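Local coordinates for protein 'Carboxyl esterase 2 (Tuber melanosporum Mel28, PDB 5MIF) that probably hydrolyses carboxylic esters, as an archaeal-like carboxylesterase of the alpha/beta hydrolase fold from the black truffle, at residues Y218-L223 with R290-D295; E278-V283 with R306-R311. All blocks are in the same frame, centred on the assembly; numbering follows the deposited sequence.

Followed from the N terminus, the chain meets the four segments in the order 218-223, 278-283, 290-295 and 306-311, so the two contacts cross rather than nest. Interaction 1 closes a long excursion: the loop leaving strand 213-217 is met again by the first turns of helix 290-302. Interaction 2 closes a shorter one, the crossover through that same helix, by laying strand 307-312 beside strand 279-284. The two touch directly, for E294 of the helix forms a salt bridge with R311 and Y218 N probably bonds to V282 O. Together they tie the helix to the last strands of the sheet and to the loop after strand 213-217.

Interaction 1 (Y218-L223 with R290-D295); sequences YPATDL and RQQGED
Q292 meets T221 and D222 with almost its whole length, reaching out of the first turns of its helix into the backbone of the loop. Its CB lies 3.2 Å from T221 OG1, the two side chains sliding past each other in opposite directions. CG sits beside its own backbone N (chi1 -73°), still near T221 OG1, and from there the extended chain brings the amide carbon CD to within 3.4 Å of D222 O. At the tip OE1 takes two backbone bonds. T221 N gives the first to Q292 OE1, at 2.8 Å and tilted only slightly from the carbonyl plane; D222 N gives the second to the same OE1, at 3.0 Å, from well above that plane. NE2 comes close to D222 O, but at an angle too poor for a hydrogen bond. An alanine in place of Q292 would probably leave the amide N-H groups of T221 and D222 without their shared acceptor and let this bend of the loop shift. One residue further along the helix, P219 CG packs on G293 CA at 4.0 Å, and a water accepts a weak bond from G293 N while donating to P219 O. F230 of helix 228-232 also touches Q292, and the A220 backbone bonds to S190, the probable nucleophile; the contact joins the start of helix 290-302 to the loop that leaves strand 213-217, close to the presumed active site.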
loop_
_atom_site.group_PDB
_atom_site.type_symbol
_atom_site.label_atom_id
_atom_site.label_comp_id
_atom_site.label_asym_id
_atom_site.label_seq_id
_atom_site.Cartn_x
_atom_site.Cartn_y
_atom_site.Cartn_z
ATOM N N TYR A 218 11.862 -2.266 0.281
ATOM C CA TYR A 218 12.663 -2.719 1.438
ATOM C C TYR A 218 14.142 -2.386 1.267
ATOM O O TYR A 218 14.993 -3.280 1.240
ATOM C CB TYR A 218 12.484 -4.227 1.741
ATOM C CG TYR A 218 12.227 -5.133 0.553
ATOM C CD1 TYR A 218 13.253 -5.477 -0.333
ATOM C CD2 TYR A 218 10.959 -5.668 0.333
ATOM C CE1 TYR A 218 13.008 -6.304 -1.410
ATOM C CE2 TYR A 218 10.712 -6.512 -0.740
ATOM C CZ TYR A 218 11.734 -6.817 -1.604
ATOM O OH TYR A 218 11.468 -7.635 -2.667
ATOM N N PRO A 219 14.448 -1.094 1.109
ATOM C CA PRO A 219 15.807 -0.697 0.750
ATOM C C PRO A 219 16.765 -0.843 1.911
ATOM O O PRO A 219 16.347 -0.735 3.069
ATOM C CB PRO A 219 15.651 0.774 0.377
ATOM C CG PRO A 219 14.554 1.241 1.266
ATOM C CD PRO A 219 13.597 0.076 1.392
ATOM N N ALA A 220 18.029 -1.120 1.596
ATOM C CA ALA A 220 19.118 -0.923 2.547
ATOM C C ALA A 220 19.492 0.547 2.466
ATOM O O ALA A 220 19.752 1.061 1.381
ATOM C CB ALA A 220 20.316 -1.828 2.220
ATOM N N THR A 221 19.491 1.234 3.596
ATOM C CA THR A 221 19.790 2.656 3.591
ATOM C C THR A 221 20.958 2.977 4.505
ATOM O O THR A 221 21.583 4.032 4.383
ATOM C CB THR A 221 18.571 3.478 4.036
ATOM O OG1 THR A 221 18.178 3.045 5.342
ATOM C CG2 THR A 221 17.410 3.269 3.093
ATOM N N ASP A 222 21.257 2.053 5.410
ATOM C CA ASP A 222 22.317 2.263 6.397
ATOM C C ASP A 222 23.106 0.973 6.578
ATOM O O ASP A 222 22.607 0.007 7.152
ATOM C CB ASP A 222 21.720 2.729 7.731
ATOM C CG ASP A 222 22.772 3.261 8.699
ATOM O OD1 ASP A 222 23.971 2.952 8.530
ATOM O OD2 ASP A 222 22.398 4.008 9.627
ATOM N N LEU A 223 24.327 0.946 6.052
ATOM C CA LEU A 223 25.140 -0.263 6.097
ATOM C C LEU A 223 26.012 -0.315 7.352
ATOM O O LEU A 223 26.621 -1.341 7.653
ATOM C CB LEU A 223 26.020 -0.366 4.849
ATOM C CG LEU A 223 25.399 -1.003 3.599
ATOM C CD1 LEU A 223 24.132 -0.278 3.146
ATOM C CD2 LEU A 223 26.401 -1.059 2.470
ATOM N N ARG A 290 13.627 -3.804 7.836
ATOM C CA ARG A 290 12.416 -2.974 7.787
ATOM C C ARG A 290 12.616 -1.566 8.373
ATOM O O ARG A 290 12.180 -0.582 7.782
ATOM C CB ARG A 290 11.262 -3.672 8.517
ATOM C CG ARG A 290 9.926 -2.935 8.425
ATOM C CD ARG A 290 8.904 -3.547 9.369
ATOM N NE ARG A 290 9.117 -3.065 10.731
ATOM C CZ ARG A 290 8.711 -3.693 11.833
ATOM N NH1 ARG A 290 8.058 -4.843 11.746
ATOM N NH2 ARG A 290 8.949 -3.160 13.026
ATOM N N GLN A 291 13.273 -1.470 9.528
ATOM C CA GLN A 291 13.448 -0.179 10.205
ATOM C C GLN A 291 14.172 0.871 9.347
ATOM O O GLN A 291 13.890 2.076 9.437
ATOM C CB GLN A 291 14.201 -0.371 11.527
ATOM C CG GLN A 291 14.270 0.881 12.397
ATOM C CD GLN A 291 12.948 1.203 13.071
ATOM O OE1 GLN A 291 12.247 0.307 13.544
ATOM N NE2 GLN A 291 12.589 2.487 13.098
ATOM N N GLN A 292 15.117 0.417 8.529
ATOM C CA GLN A 292 15.910 1.327 7.706
ATOM C C GLN A 292 15.057 2.104 6.710
ATOM O O GLN A 292 15.193 3.326 6.582
ATOM C CB GLN A 292 17.007 0.556 6.963
ATOM C CG GLN A 292 18.119 0.108 7.879
ATOM C CD GLN A 292 19.272 -0.525 7.139
ATOM O OE1 GLN A 292 19.446 -0.327 5.930
ATOM N NE2 GLN A 292 20.050 -1.335 7.855
ATOM N N GLY A 293 14.190 1.392 5.995
ATOM C CA GLY A 293 13.303 2.029 5.036
ATOM C C GLY A 293 12.363 3.027 5.688
ATOM O O GLY A 293 12.222 4.154 5.204
ATOM N N GLU A 294 11.756 2.628 6.807
ATOM C CA GLU A 294 10.783 3.472 7.500
ATOM C C GLU A 294 11.445 4.729 8.060
ATOM O O GLU A 294 10.926 5.835 7.900
ATOM C CB GLU A 294 10.077 2.668 8.610
ATOM C CG GLU A 294 9.213 1.527 8.064
ATOM C CD GLU A 294 8.339 0.818 9.113
ATOM O OE1 GLU A 294 8.616 0.901 10.326
ATOM O OE2 GLU A 294 7.346 0.173 8.707
ATOM N N ASP A 295 12.604 4.564 8.692
ATOM C CA ASP A 295 13.352 5.711 9.208
ATOM C C ASP A 295 13.776 6.646 8.081
ATOM O O ASP A 295 13.706 7.869 8.228
ATOM C CB ASP A 295 14.582 5.254 10.001
ATOM C CG ASP A 295 14.217 4.650 11.347
ATOM O OD1 ASP A 295 13.084 4.883 11.821
ATOM O OD2 ASP A 295 15.062 3.942 11.931
HETATM O O HOH W 1 13.838 -1.256 4.354
#

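Interaction 2 (E278-V283 with R306-R311)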
loop_
_atom_site.group_PDB
_atom_site.type_symbol
_atom_site.label_atom_id
_atom_site.label_comp_id
_atom_site.label_asym_id
_atom_site.label_seq_id
_atom_site.Cartn_x
_atom_site.Cartn_y
_atom_site.Cartn_z
ATOM N N GLU A 278 10.402 12.936 -5.297
ATOM C CA GLU A 278 9.320 12.324 -4.552
ATOM C C GLU A 278 9.458 10.805 -4.614
ATOM O O GLU A 278 9.769 10.214 -5.657
ATOM C CB GLU A 278 7.946 12.821 -4.994
ATOM C CG GLU A 278 7.324 12.254 -6.206
ATOM C CD GLU A 278 5.834 12.592 -6.228
ATOM O OE1 GLU A 278 5.228 12.650 -5.136
ATOM O OE2 GLU A 278 5.280 12.821 -7.320
ATOM N N THR A 279 9.268 10.196 -3.452
ATOM C CA THR A 279 9.641 8.819 -3.237
ATOM C C THR A 279 8.537 7.996 -2.577
ATOM O O THR A 279 7.891 8.443 -1.624
ATOM C CB THR A 279 10.905 8.776 -2.362
ATOM O OG1 THR A 279 11.993 9.364 -3.089
ATOM C CG2 THR A 279 11.230 7.366 -1.942
ATOM N N LEU A 280 8.311 6.798 -3.103
ATOM C CA LEU A 280 7.449 5.819 -2.453
ATOM C C LEU A 280 8.304 4.692 -1.862
ATOM O O LEU A 280 9.087 4.052 -2.576
ATOM C CB LEU A 280 6.428 5.251 -3.448
ATOM C CG LEU A 280 5.696 3.977 -3.018
ATOM C CD1 LEU A 280 4.767 4.232 -1.826
ATOM C CD2 LEU A 280 4.912 3.409 -4.174
ATOM N N ILE A 281 8.153 4.448 -0.564
ATOM C CA ILE A 281 8.868 3.359 0.091
ATOM C C ILE A 281 7.917 2.270 0.558
ATOM O O ILE A 281 6.932 2.535 1.246
ATOM C CB ILE A 281 9.689 3.873 1.285
ATOM C CG1 ILE A 281 10.700 4.910 0.796
ATOM C CG2 ILE A 281 10.376 2.708 2.014
ATOM C CD1 ILE A 281 11.435 5.637 1.909
ATOM N N VAL A 282 8.210 1.040 0.163
ATOM C CA VAL A 282 7.409 -0.107 0.558
ATOM C C VAL A 282 8.302 -1.056 1.355
ATOM O O VAL A 282 9.398 -1.375 0.912
ATOM C CB VAL A 282 6.819 -0.814 -0.684
ATOM C CG1 VAL A 282 6.032 -2.031 -0.279
ATOM C CG2 VAL A 282 5.937 0.159 -1.469
ATOM N N VAL A 283 7.856 -1.492 2.528
ATOM C CA VAL A 283 8.667 -2.405 3.349
ATOM C C VAL A 283 7.875 -3.655 3.725
ATOM O O VAL A 283 6.640 -3.640 3.750
ATOM C CB VAL A 283 9.186 -1.731 4.648
ATOM C CG1 VAL A 283 10.165 -0.598 4.321
ATOM C CG2 VAL A 283 8.013 -1.246 5.520
ATOM N N ARG A 306 8.084 14.942 -0.756
ATOM C CA ARG A 306 6.875 14.119 -0.814
ATOM C C ARG A 306 7.255 12.635 -0.768
ATOM O O ARG A 306 7.752 12.079 -1.749
ATOM C CB ARG A 306 6.041 14.426 -2.067
ATOM C CG ARG A 306 5.213 15.705 -1.965
ATOM C CD ARG A 306 4.260 15.883 -3.149
ATOM N NE ARG A 306 3.169 14.901 -3.151
ATOM C CZ ARG A 306 2.043 15.037 -2.448
ATOM N NH1 ARG A 306 1.877 16.106 -1.673
ATOM N NH2 ARG A 306 1.087 14.110 -2.501
ATOM N N ALA A 307 7.029 12.003 0.376
ATOM C CA ALA A 307 7.427 10.621 0.550
ATOM C C ALA A 307 6.319 9.812 1.203
ATOM O O ALA A 307 5.870 10.128 2.310
ATOM C CB ALA A 307 8.711 10.529 1.376
ATOM N N ALA A 308 5.888 8.762 0.509
ATOM C CA ALA A 308 4.897 7.839 1.036
ATOM C C ALA A 308 5.589 6.577 1.546
ATOM O O ALA A 308 6.494 6.048 0.897
ATOM C CB ALA A 308 3.862 7.503 -0.035
ATOM N N ILE A 309 5.169 6.102 2.713
ATOM C CA ILE A 309 5.730 4.886 3.297
ATOM C C ILE A 309 4.635 3.881 3.655
ATOM O O ILE A 309 3.688 4.188 4.388
ATOM C CB ILE A 309 6.558 5.170 4.574
ATOM C CG1 ILE A 309 7.425 6.423 4.409
ATOM C CG2 ILE A 309 7.396 3.947 4.931
ATOM C CD1 ILE A 309 7.652 7.166 5.701
ATOM N N ILE A 310 4.785 2.677 3.129
ATOM C CA ILE A 310 3.816 1.617 3.311
ATOM C C ILE A 310 4.462 0.328 3.813
ATOM O O ILE A 310 5.446 -0.150 3.248
ATOM C CB ILE A 310 3.087 1.349 1.997
ATOM C CG1 ILE A 310 1.967 2.373 1.813
ATOM C CG2 ILE A 310 2.504 -0.034 1.962
ATOM C CD1 ILE A 310 1.448 2.377 0.400
ATOM N N ARG A 311 3.896 -0.220 4.881
ATOM C CA ARG A 311 4.328 -1.487 5.449
ATOM C C ARG A 311 3.318 -2.567 5.107
ATOM O O ARG A 311 2.125 -2.430 5.392
ATOM C CB ARG A 311 4.488 -1.388 6.973
ATOM C CG ARG A 311 4.769 -2.747 7.647
ATOM C CD ARG A 311 4.595 -2.692 9.171
ATOM N NE ARG A 311 5.540 -1.786 9.819
ATOM C CZ ARG A 311 5.736 -1.725 11.137
ATOM N NH1 ARG A 311 5.038 -2.509 11.956
ATOM N NH2 ARG A 311 6.621 -0.869 11.638
#
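T279 N to R306 O is the first of five backbone hydrogen bonds that join 278-283 to 306-311. In the next three, A308 N donates to T279 O, I281 N to A308 O and I310 N to I281 O; the ladder closes with V283 N on I310 O. I281 N to A308 O is the shortest of the five, 2.7 Å, and practically straight at 179°. Between them CA-H groups meet the same carbonyls, as where A307 CA comes to 3.1 Å from T279 O. At the start of the pair E278 and R306 lie side by side, pointing the same way. E278 OE1 reaches the guanidinium at its edge, in its plane, but 3.6 Å from R306 NE makes a long salt bridge. R306 NH2 finds a hydrogen bond with E327 O of the second subunit.

Side-chain packing is modest and divided between the two faces of the sheet. On the face of L280, V282, A308 and I310, L280 CG stands anti to its backbone N (chi1 165°), and L280 CD1 leans toward the neighbouring strand, 3.8 Å from A308 CB and more loosely placed against I310 CD1. On the face that carries I281 and V283, I281 CB approaches I309 CG2, while V283 CG2 rests 3.8 Å from R311 CB. Helix 290-302 packs on this second face, its E294 bridging to R311 NE.

Parallel strands with axes 4.7 Å apart and 12° from one another, linked by a helix, form a beta-alpha-beta crossover. Here it builds the last two strands of the alpha/beta hydrolase sheet, and R311 pairs antiparallel with a strand of the second subunit, carrying the sheet across the dimer.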